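Local coordinates for protein bradavidin 2 (PDB 4GGT) that binds biotin, as a secreted bacterial member of the avidin family built as an antiparallel beta barrel, at residues 10-18 and 26-34. Numbering follows the deposited sequence.
Sequences LPAPSYWKN and IWSANSGTI
With chi1 at 58°, Ser-14 holds OG between its own N and carbonyl carbon, while Ile-26 (chi1 -54°) sends CG1 beside its N and CG2 anti to it; Ser-14 OG therefore lies 3.5 Å from both CB and CG1 of Ile-26. The two residues form an antiparallel hydrogen-bonded pair: Ile-26 N gives a nearly straight bond to Ser-14 O at 2.8 Å, and Ser-14 N returns one to Ile-26 O at 3.1 Å. Serine suits this buried place because its small hydroxyl can serve two partners. Ser-14 OG donates to Pro-11 O at 2.6 Å, from above the carbonyl plane, tying the preceding loop to strand 14-17. Ser-14 OG also lies near the indole plane and accepts from Trp-16 NE1 at 2.8 Å, which restrains the turn of the ring. Ile-26 branches to several neighbours: CG1 lies obliquely by the Trp-16 ring, and CG2 meets Ala-12 CB and, tip to tip, Leu-10 CD2 at 3.8 Å. Leu-10 CD2 also reaches Ala-29 CB and Ile-34, and its side chain touches Ile-82 and Met-87. Ala-12 is small enough for its CB to sit 3.6 Å from Ser-28 CA, where a classic beta bulge at Trp-27 and Ser-28 faces Gln-35. At the open end of the avidin barrel's first hairpin, apolar side chains thus pack beside two backbone bonds, and the serine oxygen satisfies the buried indole N-H, Pro-11 O the serine hydroxyl.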
loop_
_atom_site.group_PDB
_atom_site.type_symbol
_atom_site.label_atom_id
_atom_site.label_comp_id
_atom_site.label_asym_id
_atom_site.label_seq_id
_atom_site.Cartn_x
_atom_site.Cartn_y
_atom_site.Cartn_z
ATOM N N LEU A 10 -10.040 -1.833 -10.742
ATOM C CA LEU A 10 -9.620 -0.697 -9.859
ATOM C C LEU A 10 -10.033 0.672 -10.413
ATOM O O LEU A 10 -9.443 1.140 -11.391
ATOM C CB LEU A 10 -8.101 -0.758 -9.590
ATOM C CG LEU A 10 -7.476 0.283 -8.652
ATOM C CD1 LEU A 10 -8.143 0.308 -7.268
ATOM C CD2 LEU A 10 -5.955 0.071 -8.527
ATOM N N PRO A 11 -11.031 1.336 -9.781
ATOM C CA PRO A 11 -11.391 2.672 -10.258
ATOM C C PRO A 11 -10.218 3.627 -10.101
ATOM O O PRO A 11 -9.433 3.513 -9.136
ATOM C CB PRO A 11 -12.533 3.105 -9.334
ATOM C CG PRO A 11 -13.007 1.864 -8.679
ATOM C CD PRO A 11 -11.828 0.942 -8.603
ATOM N N ALA A 12 -10.122 4.559 -11.039
ATOM C CA ALA A 12 -9.018 5.513 -11.091
ATOM C C ALA A 12 -9.468 6.773 -11.822
ATOM O O ALA A 12 -10.106 6.671 -12.870
ATOM C CB ALA A 12 -7.805 4.894 -11.759
ATOM N N PRO A 13 -9.166 7.959 -11.250
ATOM C CA PRO A 13 -8.527 8.050 -9.938
ATOM C C PRO A 13 -9.430 7.637 -8.793
ATOM O O PRO A 13 -10.668 7.633 -8.903
ATOM C CB PRO A 13 -8.132 9.536 -9.823
ATOM C CG PRO A 13 -8.276 10.076 -11.234
ATOM C CD PRO A 13 -9.354 9.297 -11.849
ATOM N N SER A 14 -8.819 7.273 -7.672
ATOM C CA SER A 14 -9.599 6.947 -6.503
ATOM C C SER A 14 -8.696 7.108 -5.318
ATOM O O SER A 14 -7.480 7.245 -5.475
ATOM C CB SER A 14 -10.159 5.521 -6.589
ATOM O OG SER A 14 -9.133 4.565 -6.743
ATOM N N TYR A 15 -9.296 7.124 -4.141
ATOM C CA TYR A 15 -8.557 7.403 -2.925
ATOM C C TYR A 15 -9.088 6.493 -1.812
ATOM O O TYR A 15 -10.303 6.414 -1.596
ATOM C CB TYR A 15 -8.719 8.877 -2.594
ATOM C CG TYR A 15 -8.116 9.327 -1.297
ATOM C CD1 TYR A 15 -6.741 9.401 -1.137
ATOM C CD2 TYR A 15 -8.922 9.711 -0.246
ATOM C CE1 TYR A 15 -6.177 9.839 0.058
ATOM C CE2 TYR A 15 -8.378 10.151 0.945
ATOM C CZ TYR A 15 -7.002 10.213 1.085
ATOM O OH TYR A 15 -6.480 10.650 2.278
ATOM N N TRP A 16 -8.168 5.801 -1.132
ATOM C CA TRP A 16 -8.504 4.767 -0.168
ATOM C C TRP A 16 -7.686 4.955 1.102
ATOM O O TRP A 16 -6.542 5.437 1.057
ATOM C CB TRP A 16 -8.191 3.377 -0.729
ATOM C CG TRP A 16 -8.761 3.059 -2.120
ATOM C CD1 TRP A 16 -8.417 3.631 -3.297
ATOM C CD2 TRP A 16 -9.742 2.052 -2.430
ATOM N NE1 TRP A 16 -9.131 3.060 -4.341
ATOM C CE2 TRP A 16 -9.957 2.094 -3.829
ATOM C CE3 TRP A 16 -10.470 1.132 -1.657
ATOM C CZ2 TRP A 16 -10.869 1.255 -4.472
ATOM C CZ3 TRP A 16 -11.369 0.285 -2.296
ATOM C CH2 TRP A 16 -11.559 0.348 -3.688
ATOM N N LYS A 17 -8.258 4.561 2.232
ATOM C CA LYS A 17 -7.543 4.599 3.512
ATOM C C LYS A 17 -7.739 3.311 4.274
ATOM O O LYS A 17 -8.813 2.724 4.209
ATOM C CB LYS A 17 -8.016 5.770 4.380
ATOM C CG LYS A 17 -7.612 7.132 3.794
ATOM C CD LYS A 17 -8.177 8.319 4.574
ATOM C CE LYS A 17 -7.800 8.281 6.026
ATOM N NZ LYS A 17 -8.189 9.566 6.711
ATOM N N ASN A 18 -6.716 2.875 5.019
ATOM C CA ASN A 18 -6.860 1.661 5.829
ATOM C C ASN A 18 -7.193 2.077 7.255
ATOM O O ASN A 18 -7.282 3.265 7.527
ATOM C CB ASN A 18 -5.618 0.744 5.735
ATOM C CG ASN A 18 -4.361 1.361 6.334
ATOM O OD1 ASN A 18 -4.431 2.387 6.988
ATOM N ND2 ASN A 18 -3.189 0.739 6.079
ATOM N N ILE A 26 -4.891 6.443 -6.125
ATOM C CA ILE A 26 -4.704 5.734 -7.375
ATOM C C ILE A 26 -4.865 6.717 -8.502
ATOM O O ILE A 26 -5.923 7.350 -8.643
ATOM C CB ILE A 26 -5.740 4.578 -7.553
ATOM C CG1 ILE A 26 -5.739 3.626 -6.345
ATOM C CG2 ILE A 26 -5.471 3.828 -8.840
ATOM C CD1 ILE A 26 -4.422 2.830 -6.158
ATOM N N TRP A 27 -3.797 6.903 -9.272
ATOM C CA TRP A 27 -3.824 7.824 -10.418
ATOM C C TRP A 27 -4.463 7.179 -11.645
ATOM O O TRP A 27 -5.290 7.791 -12.350
ATOM C CB TRP A 27 -2.399 8.259 -10.753
ATOM C CG TRP A 27 -1.847 9.190 -9.705
ATOM C CD1 TRP A 27 -1.133 8.853 -8.578
ATOM C CD2 TRP A 27 -1.988 10.616 -9.676
ATOM N NE1 TRP A 27 -0.830 9.981 -7.859
ATOM C CE2 TRP A 27 -1.339 11.078 -8.508
ATOM C CE3 TRP A 27 -2.599 11.556 -10.531
ATOM C CZ2 TRP A 27 -1.267 12.438 -8.175
ATOM C CZ3 TRP A 27 -2.531 12.910 -10.195
ATOM C CH2 TRP A 27 -1.868 13.334 -9.023
ATOM N N SER A 28 -4.051 5.948 -11.903
ATOM C CA SER A 28 -4.445 5.194 -13.077
ATOM C C SER A 28 -4.194 3.718 -12.838
ATOM O O SER A 28 -3.423 3.334 -11.938
ATOM C CB SER A 28 -3.720 5.676 -14.352
ATOM O OG SER A 28 -2.320 5.528 -14.257
ATOM N N ALA A 29 -4.886 2.889 -13.620
ATOM C CA ALA A 29 -4.704 1.447 -13.553
ATOM C C ALA A 29 -4.947 0.831 -14.921
ATOM O O ALA A 29 -5.530 -0.259 -15.032
ATOM C CB ALA A 29 -5.631 0.847 -12.538
ATOM N N ASN A 30 -4.487 1.536 -15.949
ATOM C CA ASN A 30 -4.741 1.133 -17.329
ATOM C C ASN A 30 -3.765 0.059 -17.805
ATOM O O ASN A 30 -2.551 0.087 -17.488
ATOM C CB ASN A 30 -4.756 2.340 -18.264
ATOM C CG ASN A 30 -3.375 2.860 -18.560
ATOM O OD1 ASN A 30 -2.976 2.950 -19.724
ATOM N ND2 ASN A 30 -2.620 3.177 -17.512
ATOM N N SER A 31 -4.325 -0.893 -18.550
ATOM C CA SER A 31 -3.658 -2.151 -18.875
ATOM C C SER A 31 -3.139 -2.824 -17.596
ATOM O O SER A 31 -2.037 -3.374 -17.568
ATOM C CB SER A 31 -2.558 -1.942 -19.931
ATOM O OG SER A 31 -3.115 -1.414 -21.138
ATOM N N GLY A 32 -3.941 -2.722 -16.535
ATOM C CA GLY A 32 -3.718 -3.436 -15.276
ATOM C C GLY A 32 -2.398 -3.163 -14.579
ATOM O O GLY A 32 -1.910 -3.990 -13.804
ATOM N N THR A 33 -1.791 -2.026 -14.891
ATOM C CA THR A 33 -0.610 -1.588 -14.155
ATOM C C THR A 33 -1.079 -0.498 -13.217
ATOM O O THR A 33 -1.699 0.476 -13.660
ATOM C CB THR A 33 0.453 -1.021 -15.088
ATOM O OG1 THR A 33 -0.182 -0.102 -15.980
ATOM C CG2 THR A 33 1.083 -2.132 -15.904
ATOM N N ILE A 34 -0.814 -0.633 -11.924
ATOM C CA ILE A 34 -1.317 0.418 -11.043
ATOM C C ILE A 34 -0.272 1.507 -10.805
ATOM O O ILE A 34 0.884 1.215 -10.495
ATOM C CB ILE A 34 -2.092 -0.085 -9.744
ATOM C CG1 ILE A 34 -1.494 0.446 -8.443
ATOM C CG2 ILE A 34 -2.418 -1.579 -9.751
ATOM C CD1 ILE A 34 -2.050 1.758 -8.066
#